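RmpA (Streptococcus mutans, PDB 3BJV) probably serves as the cytoplasmic IIA component of an ascorbate phosphotransferase system, relaying phosphoryl groups during ascorbate uptake. Local coordinates at residues K8-I13 against I34-V39; D78-V83 against S113-Q118; E96-L101 against R131-K136; F123-S128 against V145-S150; G55-L60 against M66-P71. One frame throughout, in Å; residues are numbered along the deposited sequence.

Contact 1 of 5, residues K8-I13 against I34-V39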
# COMPACT_ATOMS: atom_id res chain seq x y z
N LYS A 8 0.72 -11.08 -19.02
CA LYS A 8 1.01 -11.71 -20.30
C LYS A 8 2.30 -12.52 -20.28
O LYS A 8 2.30 -13.68 -20.64
CB LYS A 8 1.16 -10.68 -21.41
CG LYS A 8 0.00 -9.77 -21.61
CD LYS A 8 0.14 -9.15 -23.01
CE LYS A 8 -0.28 -7.67 -23.09
NZ LYS A 8 0.01 -7.11 -24.47
N GLU A 9 3.39 -11.88 -19.85
CA GLU A 9 4.70 -12.52 -19.82
C GLU A 9 4.68 -13.73 -18.90
O GLU A 9 5.35 -14.73 -19.20
CB GLU A 9 5.76 -11.58 -19.29
CG GLU A 9 6.50 -10.68 -20.23
CD GLU A 9 7.45 -9.71 -19.44
OE1 GLU A 9 7.70 -9.89 -18.18
OE2 GLU A 9 7.94 -8.73 -20.10
N ASN A 10 3.99 -13.65 -17.75
CA ASN A 10 4.05 -14.77 -16.79
C ASN A 10 2.97 -15.83 -16.99
O ASN A 10 2.97 -16.82 -16.27
CB ASN A 10 4.04 -14.26 -15.36
CG ASN A 10 5.32 -13.55 -15.02
OD1 ASN A 10 6.31 -14.19 -14.79
ND2 ASN A 10 5.31 -12.23 -15.01
N HIS A 11 2.08 -15.61 -17.97
CA HIS A 11 0.84 -16.36 -18.16
C HIS A 11 0.17 -16.65 -16.85
O HIS A 11 -0.24 -17.81 -16.56
CB HIS A 11 1.11 -17.67 -18.87
CG HIS A 11 1.86 -17.48 -20.14
ND1 HIS A 11 3.24 -17.58 -20.21
CD2 HIS A 11 1.43 -17.13 -21.37
CE1 HIS A 11 3.61 -17.35 -21.46
NE2 HIS A 11 2.53 -17.07 -22.18
N SER A 12 0.05 -15.61 -16.04
CA SER A 12 -0.30 -15.82 -14.68
C SER A 12 -1.72 -15.41 -14.34
O SER A 12 -2.03 -15.24 -13.15
CB SER A 12 0.69 -15.08 -13.83
OG SER A 12 0.65 -13.74 -14.23
N ILE A 13 -2.58 -15.25 -15.34
CA ILE A 13 -4.01 -15.13 -15.11
C ILE A 13 -4.67 -16.50 -15.29
O ILE A 13 -4.62 -17.05 -16.40
CB ILE A 13 -4.72 -14.20 -16.09
CG1 ILE A 13 -4.20 -12.77 -15.97
CG2 ILE A 13 -6.21 -14.27 -15.81
CD1 ILE A 13 -4.72 -11.88 -17.02
N ILE A 34 6.14 -19.36 -9.90
CA ILE A 34 7.16 -20.39 -9.86
C ILE A 34 7.40 -20.94 -11.31
O ILE A 34 8.55 -21.03 -11.75
CB ILE A 34 6.77 -21.52 -8.95
CG1 ILE A 34 6.67 -21.05 -7.51
CG2 ILE A 34 7.76 -22.59 -9.09
CD1 ILE A 34 5.73 -21.91 -6.67
N GLU A 35 6.35 -21.30 -12.04
CA GLU A 35 6.55 -21.81 -13.38
C GLU A 35 7.29 -20.83 -14.31
O GLU A 35 8.19 -21.21 -15.04
CB GLU A 35 5.24 -22.26 -13.99
CG GLU A 35 4.61 -23.41 -13.24
CD GLU A 35 3.12 -23.53 -13.49
OE1 GLU A 35 2.52 -22.70 -14.23
OE2 GLU A 35 2.52 -24.47 -12.93
N SER A 36 6.96 -19.55 -14.26
CA SER A 36 7.70 -18.62 -15.06
C SER A 36 9.09 -18.31 -14.57
O SER A 36 9.84 -17.71 -15.31
CB SER A 36 6.91 -17.33 -15.27
OG SER A 36 6.79 -16.64 -14.06
N GLY A 37 9.45 -18.69 -13.34
CA GLY A 37 10.74 -18.26 -12.77
C GLY A 37 10.76 -16.84 -12.16
O GLY A 37 11.81 -16.34 -11.78
N ALA A 38 9.60 -16.20 -12.00
CA ALA A 38 9.54 -14.94 -11.26
C ALA A 38 9.94 -15.14 -9.80
O ALA A 38 10.61 -14.28 -9.24
CB ALA A 38 8.19 -14.30 -11.36
N VAL A 39 9.54 -16.25 -9.19
CA VAL A 39 9.92 -16.53 -7.82
C VAL A 39 10.53 -17.93 -7.70
O VAL A 39 10.26 -18.79 -8.52
CB VAL A 39 8.74 -16.39 -6.81
CG1 VAL A 39 8.25 -15.00 -6.76
CG2 VAL A 39 7.57 -17.39 -7.12
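Two helix C-termini meet here, each closed by a Schellman motif, and N10 of helix 3-10 reaches across to S36 of helix 22-36. S36 OG donates to N10 OD1 over 2.6 Å; the hydroxyl lies in the carbonyl plane on a lone pair of the amide oxygen, at a C=O...donor angle of 135°. Asparagine suits the place because its amide faces both ways: while OD1 accepts from S36, ND2 donates back to the O of A6 in its own last turn. Serine has a hydroxyl on a short arm that can turn to meet the amide. With chi1 at 67° OG stands between its own backbone N and carbonyl carbon, where it also makes a weak bond to the O of L33. The Schellman turns follow at once, with positive phi at H11 and G37. With no side chain, G37 takes up the positive phi without crowding the O of S36. G37 N still bonds to I34 O at 3.0 Å, and the chain then brings in A38, whose methyl approaches N10 OD1 to 3.9 Å. Both helix ends pack on strand 79-85, where A79 meets the side chains of N10 and A38.

Contact 2 of 5, residues D78-V83 against S113-Q118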
# COMPACT_ATOMS: atom_id res chain seq x y z
N ASP A 78 10.22 -8.94 -10.49
CA ASP A 78 8.90 -8.30 -10.20
C ASP A 78 7.81 -8.97 -11.05
O ASP A 78 7.99 -9.18 -12.22
CB ASP A 78 8.95 -6.80 -10.49
CG ASP A 78 9.79 -6.06 -9.52
OD1 ASP A 78 9.54 -6.10 -8.28
OD2 ASP A 78 10.75 -5.45 -9.99
N ALA A 79 6.70 -9.37 -10.46
CA ALA A 79 5.65 -10.06 -11.26
C ALA A 79 4.41 -10.11 -10.44
O ALA A 79 4.48 -9.87 -9.23
CB ALA A 79 6.09 -11.48 -11.65
N PHE A 80 3.31 -10.41 -11.13
CA PHE A 80 2.00 -10.53 -10.54
C PHE A 80 1.32 -11.75 -11.13
O PHE A 80 1.60 -12.11 -12.25
CB PHE A 80 1.12 -9.34 -10.93
CG PHE A 80 1.64 -8.01 -10.52
CD1 PHE A 80 2.39 -7.23 -11.40
CD2 PHE A 80 1.30 -7.46 -9.27
CE1 PHE A 80 2.85 -5.97 -11.04
CE2 PHE A 80 1.74 -6.15 -8.90
CZ PHE A 80 2.48 -5.42 -9.78
N SER A 81 0.38 -12.34 -10.38
CA SER A 81 -0.61 -13.23 -10.95
C SER A 81 -2.05 -12.84 -10.50
O SER A 81 -2.24 -12.05 -9.62
CB SER A 81 -0.32 -14.66 -10.56
OG SER A 81 -0.67 -14.83 -9.20
N LEU A 82 -3.05 -13.40 -11.14
CA LEU A 82 -4.40 -13.19 -10.78
C LEU A 82 -5.13 -14.51 -10.95
O LEU A 82 -5.09 -15.15 -12.04
CB LEU A 82 -5.03 -12.09 -11.62
CG LEU A 82 -6.38 -11.57 -11.12
CD1 LEU A 82 -6.45 -10.14 -11.52
CD2 LEU A 82 -7.55 -12.36 -11.71
N VAL A 83 -5.78 -14.92 -9.86
CA VAL A 83 -6.53 -16.16 -9.79
C VAL A 83 -7.93 -15.77 -9.26
O VAL A 83 -8.01 -14.97 -8.31
CB VAL A 83 -5.84 -17.13 -8.80
CG1 VAL A 83 -6.84 -18.16 -8.20
CG2 VAL A 83 -4.61 -17.85 -9.44
N SER A 113 5.52 1.89 -4.01
CA SER A 113 5.26 2.95 -4.98
C SER A 113 4.84 2.54 -6.39
O SER A 113 4.35 3.40 -7.16
CB SER A 113 6.38 3.99 -5.01
OG SER A 113 7.45 3.58 -5.80
N VAL A 114 5.00 1.28 -6.72
CA VAL A 114 4.69 0.80 -8.08
C VAL A 114 3.56 -0.28 -8.13
O VAL A 114 2.62 -0.16 -8.94
CB VAL A 114 5.97 0.27 -8.83
CG1 VAL A 114 5.58 -0.18 -10.24
CG2 VAL A 114 7.08 1.33 -8.93
N ALA A 115 3.64 -1.30 -7.28
CA ALA A 115 2.71 -2.44 -7.24
C ALA A 115 1.33 -2.16 -6.65
O ALA A 115 0.31 -2.48 -7.29
CB ALA A 115 3.34 -3.57 -6.45
N ILE A 116 1.29 -1.59 -5.44
CA ILE A 116 0.05 -1.27 -4.71
C ILE A 116 -0.86 -0.26 -5.38
O ILE A 116 -2.04 -0.51 -5.47
CB ILE A 116 0.34 -0.87 -3.21
CG1 ILE A 116 0.48 -2.11 -2.33
CG2 ILE A 116 -0.69 0.17 -2.64
CD1 ILE A 116 1.39 -1.79 -1.19
N PRO A 117 -0.33 0.89 -5.86
CA PRO A 117 -1.19 1.76 -6.65
C PRO A 117 -1.90 1.05 -7.84
O PRO A 117 -3.04 1.39 -8.16
CB PRO A 117 -0.20 2.78 -7.19
CG PRO A 117 0.99 2.72 -6.38
CD PRO A 117 1.06 1.41 -5.78
N GLN A 118 -1.25 0.10 -8.51
CA GLN A 118 -1.85 -0.54 -9.69
C GLN A 118 -2.90 -1.53 -9.27
O GLN A 118 -3.91 -1.70 -9.95
CB GLN A 118 -0.80 -1.28 -10.50
CG GLN A 118 0.04 -0.37 -11.40
CD GLN A 118 1.10 -1.15 -12.12
OE1 GLN A 118 2.24 -1.35 -11.62
NE2 GLN A 118 0.76 -1.59 -13.31
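F80 and A115 mark the nearest approach of the two backbones, with their CA atoms 8.8 Å apart, one in strand 79-85 and the other in helix 108-123. The helix is irregular here: a wider pi-type turn spans 113-115, and a kink follows at P117, whose ring nitrogen has no hydrogen to give to the turn before. F80 spans most of the gap between strand and helix with its ring, its CB pointing toward the helix. CG lies beside the backbone N (chi1 -59°), and the far end of the ring meets the small methyl of A115 nearly in the ring plane: F80 CE2 and CZ are each 3.9 Å from A115 CB. This is an edge-on apolar contact. A large residue on one side is matched by a small one on the other, which lets the ring edge come right up to the helix. Around F80 the core is completed by L3 and A6 of helix 3-10, L101 and L103 of strand 96-104, and I119 of helix 108-123, while on another side of this helix I116 packs on I116 of the second subunit.

Contact 3 of 5, residues E96-L101 against R131-K136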
# COMPACT_ATOMS: atom_id res chain seq x y z
N GLU A 96 -13.38 -13.63 4.11
CA GLU A 96 -13.65 -14.38 2.89
C GLU A 96 -12.95 -13.80 1.65
O GLU A 96 -12.84 -12.58 1.52
CB GLU A 96 -15.13 -14.55 2.68
CG GLU A 96 -15.67 -15.74 3.49
CD GLU A 96 -17.16 -15.96 3.28
OE1 GLU A 96 -17.56 -17.01 2.68
OE2 GLU A 96 -17.92 -15.06 3.68
N VAL A 97 -12.44 -14.69 0.79
CA VAL A 97 -11.68 -14.29 -0.41
C VAL A 97 -12.13 -15.06 -1.59
O VAL A 97 -12.30 -16.27 -1.51
CB VAL A 97 -10.11 -14.49 -0.26
CG1 VAL A 97 -9.41 -14.18 -1.55
CG2 VAL A 97 -9.58 -13.58 0.89
N GLN A 98 -12.33 -14.34 -2.69
CA GLN A 98 -12.63 -14.96 -3.96
C GLN A 98 -11.66 -14.62 -5.11
O GLN A 98 -11.62 -15.29 -6.11
CB GLN A 98 -14.06 -14.67 -4.37
CG GLN A 98 -14.54 -15.77 -5.29
CD GLN A 98 -16.04 -15.74 -5.50
OE1 GLN A 98 -16.59 -16.64 -6.15
NE2 GLN A 98 -16.72 -14.72 -4.93
N VAL A 99 -10.90 -13.53 -4.96
CA VAL A 99 -9.93 -13.12 -5.99
C VAL A 99 -8.54 -12.99 -5.36
O VAL A 99 -8.39 -12.33 -4.33
CB VAL A 99 -10.31 -11.79 -6.70
CG1 VAL A 99 -9.40 -11.53 -7.89
CG2 VAL A 99 -11.78 -11.80 -7.13
N LEU A 100 -7.53 -13.61 -5.99
CA LEU A 100 -6.17 -13.53 -5.47
C LEU A 100 -5.20 -12.94 -6.50
O LEU A 100 -5.10 -13.42 -7.63
CB LEU A 100 -5.66 -14.86 -4.89
CG LEU A 100 -6.57 -15.47 -3.84
CD1 LEU A 100 -7.33 -16.63 -4.45
CD2 LEU A 100 -5.73 -15.96 -2.70
N LEU A 101 -4.55 -11.86 -6.11
CA LEU A 101 -3.56 -11.24 -6.93
C LEU A 101 -2.21 -11.32 -6.17
O LEU A 101 -1.94 -10.51 -5.27
CB LEU A 101 -3.97 -9.81 -7.28
CG LEU A 101 -3.48 -9.23 -8.62
CD1 LEU A 101 -4.31 -7.97 -8.98
CD2 LEU A 101 -1.99 -8.89 -8.53
N ARG A 131 -17.05 -8.38 -11.26
CA ARG A 131 -16.73 -8.40 -12.65
C ARG A 131 -15.52 -9.35 -12.86
O ARG A 131 -15.56 -10.20 -13.75
CB ARG A 131 -16.50 -6.99 -13.17
CG ARG A 131 -17.79 -6.11 -13.18
CD ARG A 131 -17.48 -4.57 -13.39
NE ARG A 131 -16.79 -4.39 -14.66
CZ ARG A 131 -15.97 -3.39 -14.97
NH1 ARG A 131 -15.72 -2.42 -14.09
NH2 ARG A 131 -15.42 -3.38 -16.17
N LEU A 132 -14.50 -9.27 -12.01
CA LEU A 132 -13.33 -10.19 -12.07
C LEU A 132 -13.69 -11.68 -12.04
O LEU A 132 -13.20 -12.48 -12.85
CB LEU A 132 -12.35 -9.84 -10.96
CG LEU A 132 -11.45 -8.65 -11.33
CD1 LEU A 132 -10.59 -8.29 -10.16
CD2 LEU A 132 -10.59 -9.04 -12.49
N VAL A 133 -14.63 -12.00 -11.14
CA VAL A 133 -15.21 -13.33 -10.96
C VAL A 133 -16.01 -13.81 -12.21
O VAL A 133 -16.05 -15.01 -12.51
CB VAL A 133 -15.99 -13.38 -9.58
CG1 VAL A 133 -16.85 -14.60 -9.43
CG2 VAL A 133 -15.00 -13.33 -8.38
N ASN A 134 -16.66 -12.90 -12.93
CA ASN A 134 -17.36 -13.28 -14.19
C ASN A 134 -16.48 -13.28 -15.47
O ASN A 134 -17.01 -13.43 -16.55
CB ASN A 134 -18.58 -12.38 -14.46
CG ASN A 134 -19.74 -12.61 -13.47
OD1 ASN A 134 -19.95 -13.76 -13.01
ND2 ASN A 134 -20.52 -11.53 -13.16
N CYS A 135 -15.16 -13.07 -15.32
CA CYS A 135 -14.19 -13.12 -16.42
C CYS A 135 -13.89 -14.56 -16.74
O CYS A 135 -13.62 -15.38 -15.83
CB CYS A 135 -12.88 -12.40 -16.07
SG CYS A 135 -12.97 -10.60 -16.27
N LYS A 136 -13.98 -14.86 -18.04
CA LYS A 136 -13.72 -16.19 -18.60
C LYS A 136 -12.33 -16.33 -19.22
O LYS A 136 -11.76 -17.40 -19.21
CB LYS A 136 -14.72 -16.45 -19.71
CG LYS A 136 -15.93 -17.26 -19.32
CD LYS A 136 -17.22 -16.42 -19.16
CE LYS A 136 -18.17 -17.10 -18.11
NZ LYS A 136 -19.35 -16.27 -17.74
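V133 covers one face of the flat amide of Q98 with both methyls. V133 CG2 is 3.9 Å from Q98 CD and V133 CG1 4.2 Å from the same atom. Glutamine can present its amide this way because its chain runs out extended from a first torsion that puts CG opposite the backbone N (chi1 -154°), crossing V133 at about a right angle. This is a dispersion contact: the lone pairs and N-H bonds of an amide lie in its plane, so its face can pack against aliphatic carbon.

Q98 stands where the chain turns a corner in strand 96-104, and the next residue, V99, turns its side chain toward helix 128-133, which packs here on the central sheet of the alpha/beta three-layer sandwich. A beta-branched valine serves two partners from one CB. V99 CG1 goes to L132 CD1 at 4.1 Å, and V99 CG2 to V133 CG2 at 3.8 Å. L132 and V133 are consecutive in the last turn of the helix, so their side chains lie next to each other on the side that faces the strand. The helix ends there; C135 N still bonds to L132 O at 3.2 Å. F123, from helix 108-123, touches both V99 and L132, and M144 of helix 138-147 also packs on L132.

Contact 4 of 5, residues F123-S128 against V145-S150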
# COMPACT_ATOMS: atom_id res chain seq x y z
N PHE A 123 -9.03 -2.77 -8.38
CA PHE A 123 -10.07 -3.09 -7.45
C PHE A 123 -11.01 -1.95 -7.12
O PHE A 123 -12.08 -2.19 -6.61
CB PHE A 123 -9.49 -3.74 -6.20
CG PHE A 123 -9.03 -5.13 -6.43
CD1 PHE A 123 -9.96 -6.19 -6.46
CD2 PHE A 123 -7.68 -5.42 -6.67
CE1 PHE A 123 -9.54 -7.49 -6.71
CE2 PHE A 123 -7.25 -6.72 -6.92
CZ PHE A 123 -8.19 -7.76 -6.94
N GLU A 124 -10.65 -0.72 -7.45
CA GLU A 124 -11.62 0.38 -7.30
C GLU A 124 -12.55 0.64 -8.50
O GLU A 124 -13.30 1.62 -8.49
CB GLU A 124 -10.91 1.66 -6.90
CG GLU A 124 -10.32 1.55 -5.48
CD GLU A 124 -9.72 2.83 -5.01
OE1 GLU A 124 -9.56 3.79 -5.84
OE2 GLU A 124 -9.40 2.88 -3.81
N LEU A 125 -12.47 -0.16 -9.56
CA LEU A 125 -13.46 -0.08 -10.62
C LEU A 125 -14.81 -0.46 -10.02
O LEU A 125 -14.85 -1.14 -8.97
CB LEU A 125 -13.10 -1.07 -11.72
CG LEU A 125 -11.85 -0.66 -12.46
CD1 LEU A 125 -11.43 -1.75 -13.46
CD2 LEU A 125 -12.07 0.70 -13.13
N ASP A 126 -15.91 -0.09 -10.65
CA ASP A 126 -17.20 -0.50 -10.08
C ASP A 126 -17.43 -1.99 -10.15
O ASP A 126 -17.13 -2.60 -11.14
CB ASP A 126 -18.39 0.31 -10.65
CG ASP A 126 -19.02 1.23 -9.56
OD1 ASP A 126 -20.10 0.85 -9.00
OD2 ASP A 126 -18.36 2.29 -9.20
N HIS A 127 -17.93 -2.57 -9.07
CA HIS A 127 -18.21 -3.98 -8.98
C HIS A 127 -16.99 -4.77 -9.43
O HIS A 127 -17.14 -5.73 -10.21
CB HIS A 127 -19.37 -4.35 -9.91
CG HIS A 127 -20.59 -3.48 -9.78
ND1 HIS A 127 -21.32 -3.39 -8.61
CD2 HIS A 127 -21.21 -2.70 -10.68
CE1 HIS A 127 -22.34 -2.57 -8.80
NE2 HIS A 127 -22.29 -2.13 -10.05
N SER A 128 -15.78 -4.37 -8.99
CA SER A 128 -14.53 -5.00 -9.50
C SER A 128 -14.44 -6.48 -9.14
O SER A 128 -14.07 -7.27 -9.98
CB SER A 128 -13.27 -4.26 -9.04
OG SER A 128 -13.15 -4.30 -7.61
N VAL A 145 -7.98 -4.12 -16.74
CA VAL A 145 -6.73 -3.46 -16.40
C VAL A 145 -6.59 -2.16 -17.18
O VAL A 145 -6.22 -1.14 -16.60
CB VAL A 145 -5.50 -4.36 -16.58
CG1 VAL A 145 -4.21 -3.54 -16.53
CG2 VAL A 145 -5.49 -5.50 -15.54
N GLU A 146 -6.91 -2.18 -18.48
CA GLU A 146 -6.91 -0.96 -19.29
C GLU A 146 -7.78 0.16 -18.67
O GLU A 146 -7.37 1.30 -18.55
CB GLU A 146 -7.41 -1.26 -20.71
CG GLU A 146 -6.49 -2.17 -21.48
CD GLU A 146 -5.15 -1.53 -21.59
OE1 GLU A 146 -5.14 -0.29 -21.87
OE2 GLU A 146 -4.12 -2.24 -21.36
N GLU A 147 -9.00 -0.21 -18.31
CA GLU A 147 -9.96 0.71 -17.75
C GLU A 147 -9.51 1.33 -16.40
O GLU A 147 -9.99 2.38 -16.01
CB GLU A 147 -11.27 -0.06 -17.62
CG GLU A 147 -12.45 0.65 -17.01
CD GLU A 147 -13.60 -0.31 -16.62
OE1 GLU A 147 -14.45 0.14 -15.81
OE2 GLU A 147 -13.65 -1.49 -17.12
N SER A 148 -8.59 0.68 -15.70
CA SER A 148 -8.09 1.14 -14.41
C SER A 148 -7.10 2.27 -14.58
O SER A 148 -6.79 2.99 -13.64
CB SER A 148 -7.41 -0.00 -13.65
OG SER A 148 -6.14 -0.36 -14.22
N LYS A 149 -6.63 2.46 -15.81
CA LYS A 149 -5.48 3.34 -16.07
C LYS A 149 -5.77 4.85 -15.89
O LYS A 149 -4.85 5.67 -15.82
CB LYS A 149 -4.80 2.98 -17.41
CG LYS A 149 -4.06 1.59 -17.38
CD LYS A 149 -2.78 1.59 -18.25
CE LYS A 149 -2.81 0.67 -19.52
NZ LYS A 149 -2.14 -0.72 -19.35
N SER A 150 -7.05 5.21 -15.77
CA SER A 150 -7.42 6.60 -15.52
C SER A 150 -7.57 6.93 -14.01
O SER A 150 -8.00 8.03 -13.62
CB SER A 150 -8.70 6.93 -16.28
OG SER A 150 -9.81 6.42 -15.55
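S148, whose CA meets the L125 side chain, doubles the grip on V145 O in helix 138-147. S148 OG donates to that oxygen at 2.5 Å, in the carbonyl plane on a lone pair, and S148 N donates to it as well, at 3.1 Å. Serine is well placed for this, since its hydroxyl (chi1 72°) folds back on its own helix and ties up a polar group beside an apolar neighbour.

That neighbour is L125, whose forked end reaches over the helix. L125 CD2 comes within 4.2 Å of S148 CA and 3.6 Å of E147 OE1, while L125 CD1 lies 4.1 Å from E147 CD. The glutamate, extended, thus lends its CG and carboxylate carbon to a leucine, and its charge is met by R131 in helix 128-133, which binds OE2. L125 begins a type II beta turn, L125 to S128, that links helix 108-123 to helix 128-133, with H127 at the N-cap of the second. A bond from S128 back to the residue at the end of the preceding helix spans the turn: S128 OG donates to F123 O at 2.6 Å, arriving from above the carbonyl plane, 36° out of it. R131 NH1 adds a bond to the O of D126. K149 NZ makes a salt bridge to E146 OE2 at 3.2 Å; E124, just before L125, bonds to Y153 of the second subunit.

Contact 5 of 5, residues G55-L60 against M66-P71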
# COMPACT_ATOMS: atom_id res chain seq x y z
N GLY A 55 -1.03 -14.14 10.89
CA GLY A 55 -2.33 -13.86 10.27
C GLY A 55 -2.18 -13.29 8.86
O GLY A 55 -1.10 -12.88 8.45
N PRO A 56 -3.28 -13.23 8.10
CA PRO A 56 -3.24 -12.64 6.76
C PRO A 56 -2.79 -11.21 6.88
O PRO A 56 -3.34 -10.47 7.65
CB PRO A 56 -4.72 -12.65 6.31
CG PRO A 56 -5.42 -13.68 7.19
CD PRO A 56 -4.63 -13.68 8.51
N TYR A 57 -1.77 -10.81 6.15
CA TYR A 57 -1.35 -9.41 6.19
C TYR A 57 -1.59 -8.76 4.80
O TYR A 57 -0.92 -7.81 4.45
CB TYR A 57 0.14 -9.28 6.67
CG TYR A 57 1.06 -10.28 5.98
CD1 TYR A 57 1.82 -9.93 4.86
CD2 TYR A 57 1.09 -11.63 6.41
CE1 TYR A 57 2.64 -10.87 4.22
CE2 TYR A 57 1.87 -12.57 5.75
CZ TYR A 57 2.64 -12.17 4.65
OH TYR A 57 3.38 -13.14 3.99
N TYR A 58 -2.57 -9.27 4.03
CA TYR A 58 -2.68 -8.84 2.61
C TYR A 58 -4.09 -8.83 2.08
O TYR A 58 -4.33 -8.84 0.90
CB TYR A 58 -1.78 -9.70 1.74
CG TYR A 58 -1.83 -11.19 2.12
CD1 TYR A 58 -2.96 -12.00 1.81
CD2 TYR A 58 -0.76 -11.78 2.78
CE1 TYR A 58 -3.00 -13.37 2.14
CE2 TYR A 58 -0.80 -13.14 3.12
CZ TYR A 58 -1.90 -13.93 2.81
OH TYR A 58 -1.89 -15.28 3.19
N ILE A 59 -5.05 -8.79 2.96
CA ILE A 59 -6.43 -8.78 2.52
C ILE A 59 -6.84 -7.32 2.56
O ILE A 59 -7.40 -6.88 3.56
CB ILE A 59 -7.31 -9.72 3.41
CG1 ILE A 59 -6.82 -11.18 3.26
CG2 ILE A 59 -8.77 -9.62 3.00
CD1 ILE A 59 -7.45 -12.19 4.13
N LEU A 60 -6.56 -6.59 1.47
CA LEU A 60 -6.77 -5.13 1.42
C LEU A 60 -8.19 -4.63 1.58
O LEU A 60 -8.42 -3.59 2.20
CB LEU A 60 -6.20 -4.51 0.15
CG LEU A 60 -4.72 -4.11 0.18
CD1 LEU A 60 -4.50 -3.06 -0.88
CD2 LEU A 60 -4.16 -3.69 1.58
N MET A 66 -3.85 -9.99 -1.75
CA MET A 66 -2.61 -9.90 -2.52
C MET A 66 -1.46 -10.66 -1.83
O MET A 66 -0.57 -10.04 -1.27
CB MET A 66 -2.20 -8.45 -2.81
CG MET A 66 -2.58 -7.53 -1.74
SD MET A 66 -1.89 -5.90 -1.95
CE MET A 66 -0.15 -6.25 -1.53
N PRO A 67 -1.47 -12.01 -1.89
CA PRO A 67 -0.48 -12.80 -1.15
C PRO A 67 0.97 -12.46 -1.60
O PRO A 67 1.24 -12.35 -2.82
CB PRO A 67 -0.81 -14.25 -1.54
CG PRO A 67 -2.09 -14.21 -2.29
CD PRO A 67 -2.33 -12.83 -2.76
N HIS A 68 1.85 -12.25 -0.64
CA HIS A 68 3.27 -11.96 -0.88
C HIS A 68 4.12 -12.24 0.38
O HIS A 68 3.60 -12.52 1.47
CB HIS A 68 3.48 -10.51 -1.28
CG HIS A 68 3.13 -9.54 -0.21
ND1 HIS A 68 1.83 -9.30 0.18
CD2 HIS A 68 3.90 -8.75 0.56
CE1 HIS A 68 1.82 -8.41 1.16
NE2 HIS A 68 3.07 -8.08 1.43
N ALA A 69 5.44 -12.19 0.20
CA ALA A 69 6.40 -12.32 1.26
C ALA A 69 7.51 -11.29 0.95
O ALA A 69 7.44 -10.60 -0.06
CB ALA A 69 6.94 -13.73 1.28
N ARG A 70 8.52 -11.20 1.83
CA ARG A 70 9.69 -10.31 1.64
C ARG A 70 10.41 -10.71 0.34
O ARG A 70 10.35 -11.87 -0.01
CB ARG A 70 10.71 -10.47 2.81
CG ARG A 70 10.12 -10.35 4.24
CD ARG A 70 11.23 -10.21 5.31
NE ARG A 70 12.18 -11.35 5.40
CZ ARG A 70 13.32 -11.35 6.13
NH1 ARG A 70 13.67 -10.26 6.85
NH2 ARG A 70 14.13 -12.42 6.15
N PRO A 71 11.08 -9.76 -0.37
CA PRO A 71 11.93 -10.10 -1.53
C PRO A 71 12.95 -11.19 -1.25
O PRO A 71 13.19 -12.01 -2.12
CB PRO A 71 12.63 -8.79 -1.87
CG PRO A 71 11.72 -7.74 -1.35
CD PRO A 71 11.04 -8.29 -0.15
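Y57 and H68 pair across two loops that flank strand 63-65 and run roughly antiparallel. In EIIA proteins of this family the phosphoryl-accepting histidine follows a proline in such a loop, so H68, after P67, is probably that residue. The edge of the Y57 ring meets the face of the imidazole in a T-shaped stack, centroids 5.3 Å apart and planes at 73°. The tyrosine hydroxyl adds a polar tie: Y57 OH donates to H68 O at 2.6 Å. H68 CG stands between its backbone N and carbonyl carbon (chi1 65°), folding the ring back toward M66 O, and H68 ND1 fixes its rotation by donating there at 2.9 Å, in the ring plane. Its edge also meets Y58 CB, 3.9 Å from H68 CE1.

P67 CA sits over the Y58 ring in a CH-pi contact, 3.9 Å from the centroid, and Y58 OH is held by T51 in helix 42-54. L60 packs on the flexible thioether of M66. Beyond lie H111, whose ring meets that of H68, and T112 of the second subunit. Y58 O binds the chain just ahead of P67, accepting from M66 N at 2.9 Å with an N-H...O angle of 169°.

Contact 5 holds the probable phosphoryl-accepting H68; contacts 2 and 3 touch it, while contacts 1 and 4 do not, their nearest atoms about 7 Å away. Contact 2 is nearest, centres 12 Å apart; its I116 CG1 is 4.3 Å from M66 CE, and both contacts reach the second subunit. Contact 3 brings L101 O within 3.2 Å of M66 CB, and joins contact 2 through V83 O and L100 N, 2.7 Å apart, in adjacent strands. Contact 1 meets contact 2 at S12 OG and F80 O, 2.7 Å apart. Contact 4, centred 21 Å from the centre of contact 5, is linked to contact 3 by the salt bridge R131 NH2 to E147 OE2 (2.8 Å).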